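Local coordinates for protein 16 kDa beta-galactoside-binding lectin (Gallus gallus, PDB 1QMJ) that binds beta-galactosides as a homodimeric galectin and may take part in the regulation of differentiation, at residues K27-M41 with L110-F124. Sequence-based numbering, arbitrary orientation.
Sequences KGFSVNVGKDSSTLM and LGMEKIQYLAVEGDF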
loop_
_atom_site.group_PDB
_atom_site.type_symbol
_atom_site.label_atom_id
_atom_site.label_comp_id
_atom_site.label_asym_id
_atom_site.label_seq_id
_atom_site.Cartn_x
_atom_site.Cartn_y
_atom_site.Cartn_z
ATOM N N LYS A 27 -8.128 -8.069 -19.517
ATOM C CA LYS A 27 -7.468 -9.178 -20.208
ATOM C C LYS A 27 -7.127 -10.207 -19.150
ATOM O O LYS A 27 -7.119 -11.419 -19.411
ATOM C CB LYS A 27 -6.164 -8.709 -20.853
ATOM C CG LYS A 27 -6.310 -8.041 -22.212
ATOM C CD LYS A 27 -4.937 -7.749 -22.824
ATOM C CE LYS A 27 -4.985 -7.211 -24.246
ATOM N NZ LYS A 27 -3.643 -7.058 -24.832
ATOM N N GLY A 28 -6.865 -9.619 -18.000
ATOM C CA GLY A 28 -6.498 -10.306 -16.773
ATOM C C GLY A 28 -5.684 -9.344 -15.906
ATOM O O GLY A 28 -5.340 -8.232 -16.331
ATOM N N PHE A 29 -5.406 -9.791 -14.716
ATOM C CA PHE A 29 -4.608 -9.034 -13.750
ATOM C C PHE A 29 -3.817 -10.032 -12.932
ATOM O O PHE A 29 -4.039 -11.247 -13.031
ATOM C CB PHE A 29 -5.505 -8.178 -12.843
ATOM C CG PHE A 29 -6.432 -8.991 -11.947
ATOM C CD1 PHE A 29 -7.654 -9.444 -12.447
ATOM C CD2 PHE A 29 -6.058 -9.279 -10.629
ATOM C CE1 PHE A 29 -8.508 -10.190 -11.628
ATOM C CE2 PHE A 29 -6.911 -10.024 -9.808
ATOM C CZ PHE A 29 -8.137 -10.480 -10.309
ATOM N N SER A 30 -2.912 -9.507 -12.146
ATOM C CA SER A 30 -2.052 -10.337 -11.305
ATOM C C SER A 30 -1.779 -9.657 -9.966
ATOM O O SER A 30 -1.799 -8.422 -9.864
ATOM C CB SER A 30 -0.718 -10.581 -12.015
ATOM O OG SER A 30 -0.936 -11.279 -13.234
ATOM N N VAL A 31 -1.535 -10.513 -8.992
ATOM C CA VAL A 31 -1.229 -10.115 -7.609
ATOM C C VAL A 31 -0.033 -10.930 -7.117
ATOM O O VAL A 31 -0.167 -12.111 -6.761
ATOM C CB VAL A 31 -2.437 -10.385 -6.712
ATOM C CG1 VAL A 31 -2.143 -10.143 -5.230
ATOM C CG2 VAL A 31 -3.639 -9.501 -7.047
ATOM N N ASN A 32 1.111 -10.270 -7.112
ATOM C CA ASN A 32 2.384 -10.891 -6.711
ATOM C C ASN A 32 2.830 -10.479 -5.302
ATOM O O ASN A 32 2.759 -9.296 -4.935
ATOM C CB ASN A 32 3.497 -10.476 -7.675
ATOM C CG ASN A 32 3.048 -10.446 -9.136
ATOM O OD1 ASN A 32 2.484 -11.422 -9.623
ATOM N ND2 ASN A 32 3.266 -9.372 -9.872
ATOM N N VAL A 33 3.276 -11.513 -4.589
ATOM C CA VAL A 33 3.816 -11.421 -3.213
ATOM C C VAL A 33 5.110 -12.243 -3.147
ATOM O O VAL A 33 5.225 -13.306 -3.771
ATOM C CB VAL A 33 2.823 -11.984 -2.178
ATOM C CG1 VAL A 33 1.545 -11.156 -2.049
ATOM C CG2 VAL A 33 2.358 -13.408 -2.495
ATOM N N GLY A 34 6.071 -11.740 -2.394
ATOM C CA GLY A 34 7.372 -12.422 -2.237
ATOM C C GLY A 34 8.380 -11.530 -1.509
ATOM O O GLY A 34 8.022 -10.786 -0.585
ATOM N N LYS A 35 9.623 -11.646 -1.962
ATOM C CA LYS A 35 10.761 -10.884 -1.409
ATOM C C LYS A 35 10.977 -9.611 -2.231
ATOM O O LYS A 35 11.160 -8.519 -1.680
ATOM C CB LYS A 35 12.027 -11.738 -1.452
ATOM C CG LYS A 35 12.090 -12.761 -0.317
ATOM C CD LYS A 35 11.815 -12.148 1.059
ATOM C CE LYS A 35 11.725 -13.195 2.172
ATOM N NZ LYS A 35 11.282 -12.631 3.455
ATOM N N ASP A 36 10.950 -9.801 -3.531
ATOM C CA ASP A 36 11.098 -8.711 -4.507
ATOM C C ASP A 36 10.522 -9.185 -5.847
ATOM O O ASP A 36 9.987 -10.295 -5.954
ATOM C CB ASP A 36 12.569 -8.292 -4.663
ATOM C CG ASP A 36 13.541 -9.453 -4.821
ATOM O OD1 ASP A 36 13.341 -10.336 -5.734
ATOM O OD2 ASP A 36 14.564 -9.545 -4.038
ATOM N N SER A 37 10.646 -8.335 -6.838
ATOM C CA SER A 37 10.104 -8.597 -8.187
ATOM C C SER A 37 10.730 -9.833 -8.870
ATOM O O SER A 37 10.147 -10.415 -9.794
ATOM C CB SER A 37 10.349 -7.397 -9.106
ATOM O OG SER A 37 11.648 -6.873 -8.893
ATOM N N SER A 38 11.903 -10.237 -8.422
ATOM C CA SER A 38 12.600 -11.399 -9.029
ATOM C C SER A 38 12.301 -12.704 -8.275
ATOM O O SER A 38 12.458 -13.808 -8.816
ATOM C CB SER A 38 14.111 -11.179 -9.017
ATOM O OG SER A 38 14.437 -10.035 -9.792
ATOM N N THR A 39 11.876 -12.563 -7.041
ATOM C CA THR A 39 11.553 -13.723 -6.196
ATOM C C THR A 39 10.158 -13.553 -5.605
ATOM O O THR A 39 9.950 -12.774 -4.664
ATOM C CB THR A 39 12.578 -13.846 -5.075
ATOM O OG1 THR A 39 13.875 -14.016 -5.630
ATOM C CG2 THR A 39 12.312 -15.038 -4.153
ATOM N N LEU A 40 9.243 -14.302 -6.185
ATOM C CA LEU A 40 7.837 -14.281 -5.787
ATOM C C LEU A 40 7.396 -15.615 -5.217
ATOM O O LEU A 40 7.668 -16.683 -5.788
ATOM C CB LEU A 40 6.949 -13.990 -6.993
ATOM C CG LEU A 40 7.305 -12.690 -7.702
ATOM C CD1 LEU A 40 6.453 -12.446 -8.949
ATOM C CD2 LEU A 40 7.117 -11.459 -6.816
ATOM N N MET A 41 6.722 -15.509 -4.103
ATOM C CA MET A 41 6.181 -16.663 -3.422
ATOM C C MET A 41 4.948 -17.120 -4.192
ATOM O O MET A 41 4.625 -18.312 -4.247
ATOM C CB MET A 41 5.803 -16.295 -1.988
ATOM C CG MET A 41 5.120 -17.438 -1.234
ATOM S SD MET A 41 4.373 -16.904 0.288
ATOM C CE MET A 41 5.594 -16.120 1.317
ATOM N N LEU A 110 9.211 -21.901 -2.338
ATOM C CA LEU A 110 10.427 -21.233 -1.893
ATOM C C LEU A 110 10.709 -21.327 -0.396
ATOM O O LEU A 110 11.771 -20.901 0.057
ATOM C CB LEU A 110 10.412 -19.770 -2.349
ATOM C CG LEU A 110 10.771 -19.448 -3.807
ATOM C CD1 LEU A 110 10.076 -20.374 -4.775
ATOM C CD2 LEU A 110 10.407 -18.014 -4.115
ATOM N N GLY A 111 9.765 -21.875 0.366
ATOM C CA GLY A 111 9.948 -22.002 1.806
ATOM C C GLY A 111 10.104 -20.654 2.496
ATOM O O GLY A 111 10.697 -20.538 3.576
ATOM N N MET A 112 9.551 -19.628 1.862
ATOM C CA MET A 112 9.612 -18.271 2.376
ATOM C C MET A 112 8.849 -18.200 3.706
ATOM O O MET A 112 7.836 -18.883 3.880
ATOM C CB MET A 112 9.001 -17.327 1.342
ATOM C CG MET A 112 9.569 -15.935 1.335
ATOM S SD MET A 112 8.941 -15.013 -0.071
ATOM C CE MET A 112 9.823 -15.762 -1.397
ATOM N N GLU A 113 9.353 -17.402 4.647
ATOM C CA GLU A 113 8.714 -17.262 5.960
ATOM C C GLU A 113 8.094 -15.896 6.262
ATOM O O GLU A 113 7.544 -15.684 7.346
ATOM C CB GLU A 113 9.667 -17.677 7.088
ATOM C CG GLU A 113 11.099 -17.164 6.955
ATOM C CD GLU A 113 12.057 -18.237 6.456
ATOM O OE1 GLU A 113 12.289 -19.217 7.203
ATOM O OE2 GLU A 113 12.573 -18.102 5.322
ATOM N N LYS A 114 8.191 -14.968 5.317
ATOM C CA LYS A 114 7.600 -13.648 5.493
ATOM C C LYS A 114 7.507 -12.971 4.140
ATOM O O LYS A 114 8.316 -13.246 3.252
ATOM C CB LYS A 114 8.424 -12.786 6.463
ATOM C CG LYS A 114 9.464 -11.892 5.802
ATOM C CD LYS A 114 10.157 -10.977 6.797
ATOM C CE LYS A 114 11.074 -11.757 7.728
ATOM N NZ LYS A 114 11.836 -10.851 8.638
ATOM N N ILE A 115 6.496 -12.128 3.969
ATOM C CA ILE A 115 6.307 -11.392 2.726
ATOM C C ILE A 115 6.757 -9.952 2.934
ATOM O O ILE A 115 6.336 -9.295 3.884
ATOM C CB ILE A 115 4.829 -11.419 2.263
ATOM C CG1 ILE A 115 4.489 -12.801 1.696
ATOM C CG2 ILE A 115 4.567 -10.327 1.221
ATOM C CD1 ILE A 115 3.000 -13.047 1.485
ATOM N N GLN A 116 7.616 -9.468 2.048
ATOM C CA GLN A 116 8.108 -8.107 2.146
ATOM C C GLN A 116 7.768 -7.309 0.902
ATOM O O GLN A 116 8.002 -6.103 0.848
ATOM C CB GLN A 116 9.620 -8.115 2.322
ATOM C CG GLN A 116 10.103 -8.999 3.445
ATOM C CD GLN A 116 11.611 -9.018 3.547
ATOM O OE1 GLN A 116 12.296 -9.543 2.670
ATOM N NE2 GLN A 116 12.137 -8.431 4.613
ATOM N N TYR A 117 7.200 -7.984 -0.089
ATOM C CA TYR A 117 6.871 -7.354 -1.356
ATOM C C TYR A 117 5.478 -7.757 -1.824
ATOM O O TYR A 117 5.099 -8.923 -1.720
ATOM C CB TYR A 117 7.924 -7.783 -2.390
ATOM C CG TYR A 117 7.689 -7.322 -3.812
ATOM C CD1 TYR A 117 6.921 -8.087 -4.700
ATOM C CD2 TYR A 117 8.268 -6.146 -4.284
ATOM C CE1 TYR A 117 6.739 -7.684 -6.022
ATOM C CE2 TYR A 117 8.092 -5.733 -5.601
ATOM C CZ TYR A 117 7.330 -6.504 -6.464
ATOM O OH TYR A 117 7.155 -6.087 -7.764
ATOM N N LEU A 118 4.735 -6.783 -2.342
ATOM C CA LEU A 118 3.385 -6.994 -2.861
ATOM C C LEU A 118 3.246 -6.068 -4.055
ATOM O O LEU A 118 3.645 -4.914 -3.988
ATOM C CB LEU A 118 2.330 -6.632 -1.798
ATOM C CG LEU A 118 0.829 -6.626 -2.155
ATOM C CD1 LEU A 118 0.346 -8.007 -2.542
ATOM C CD2 LEU A 118 0.014 -6.132 -0.977
ATOM N N ALA A 119 2.732 -6.578 -5.163
ATOM C CA ALA A 119 2.530 -5.754 -6.346
ATOM C C ALA A 119 1.262 -6.184 -7.061
ATOM O O ALA A 119 0.963 -7.374 -7.149
ATOM C CB ALA A 119 3.717 -5.859 -7.275
ATOM N N VAL A 120 0.482 -5.213 -7.514
ATOM C CA VAL A 120 -0.755 -5.491 -8.239
ATOM C C VAL A 120 -0.550 -4.944 -9.640
ATOM O O VAL A 120 -0.149 -3.794 -9.795
ATOM C CB VAL A 120 -1.980 -4.793 -7.595
ATOM C CG1 VAL A 120 -3.228 -5.076 -8.415
ATOM C CG2 VAL A 120 -2.174 -5.272 -6.154
ATOM N N GLU A 121 -0.781 -5.774 -10.652
ATOM C CA GLU A 121 -0.614 -5.349 -12.040
ATOM C C GLU A 121 -1.771 -5.798 -12.931
ATOM O O GLU A 121 -2.622 -6.599 -12.528
ATOM C CB GLU A 121 0.729 -5.840 -12.602
ATOM C CG GLU A 121 0.910 -7.348 -12.588
ATOM C CD GLU A 121 2.284 -7.787 -13.079
ATOM O OE1 GLU A 121 3.302 -7.291 -12.542
ATOM O OE2 GLU A 121 2.346 -8.638 -13.996
ATOM N N GLY A 122 -1.801 -5.260 -14.144
ATOM C CA GLY A 122 -2.853 -5.608 -15.076
ATOM C C GLY A 122 -4.085 -4.731 -14.966
ATOM O O GLY A 122 -4.043 -3.604 -14.455
ATOM N N ASP A 123 -5.200 -5.268 -15.440
ATOM C CA ASP A 123 -6.464 -4.555 -15.452
ATOM C C ASP A 123 -7.253 -4.686 -14.162
ATOM O O ASP A 123 -8.353 -5.250 -14.142
ATOM C CB ASP A 123 -7.292 -5.018 -16.645
ATOM C CG ASP A 123 -6.533 -4.893 -17.951
ATOM O OD1 ASP A 123 -6.041 -3.785 -18.249
ATOM O OD2 ASP A 123 -6.400 -5.907 -18.663
ATOM N N PHE A 124 -6.682 -4.149 -13.088
ATOM C CA PHE A 124 -7.312 -4.167 -11.776
ATOM C C PHE A 124 -7.133 -2.774 -11.193
ATOM O O PHE A 124 -6.078 -2.153 -11.353
ATOM C CB PHE A 124 -6.645 -5.209 -10.869
ATOM C CG PHE A 124 -7.405 -5.500 -9.595
ATOM C CD1 PHE A 124 -8.610 -6.190 -9.626
ATOM C CD2 PHE A 124 -6.890 -5.119 -8.360
ATOM C CE1 PHE A 124 -9.293 -6.503 -8.455
ATOM C CE2 PHE A 124 -7.568 -5.429 -7.177
ATOM C CZ PHE A 124 -8.770 -6.123 -7.229
HETATM O O HOH W 1 -0.589 -9.337 -15.259
HETATM O O HOH W 2 5.221 -6.848 -9.967
#
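Strands 29-33 and 117-122 pair antiparallel in the galectin beta-sandwich, and S30, N32 and G34 exchange paired backbone hydrogen bonds with E121, A119 and Y117. Side chains of V31, V33, L118 and V120 point to the face packed against the other sheet, where V33 CG1 and L118 CD1, lying side by side, press to 3.4 Å. Between the two sheets the F29 ring makes an offset stack with F124, the first residue of strand 124-131 in the facing sheet, the planes 21° apart and F124 CD1 over the centre of the F29 ring.

N32, E121 and Y117 share the opposite face, that of the carbohydrate-binding sheet, and L40 packs there close to W67 of the predicted galactoside site. The N32 amide stands almost perpendicular to the E121 carboxylate, and its ND2 makes only a weak bond to OE1; a water links ND2 to Y117 OH. With CG anti to the backbone N (chi1 175°), the Y117 ring lies under the 36-37 turn, S37 N 3.7 Å above its plane, while L40 CD2 approaches CE1 obliquely.

A classic bulge at Q116 and Y117 lets both backbone N-H groups bond to G34 O. Beyond it, K35, bent at chi2 (-50°), runs past M112 in the opposite direction, and its NZ donates to K114 O at 3.0 Å, from above the carbonyl plane. At the far end, K27 N meets D123 OD2 on its anti side, 2.9 Å away.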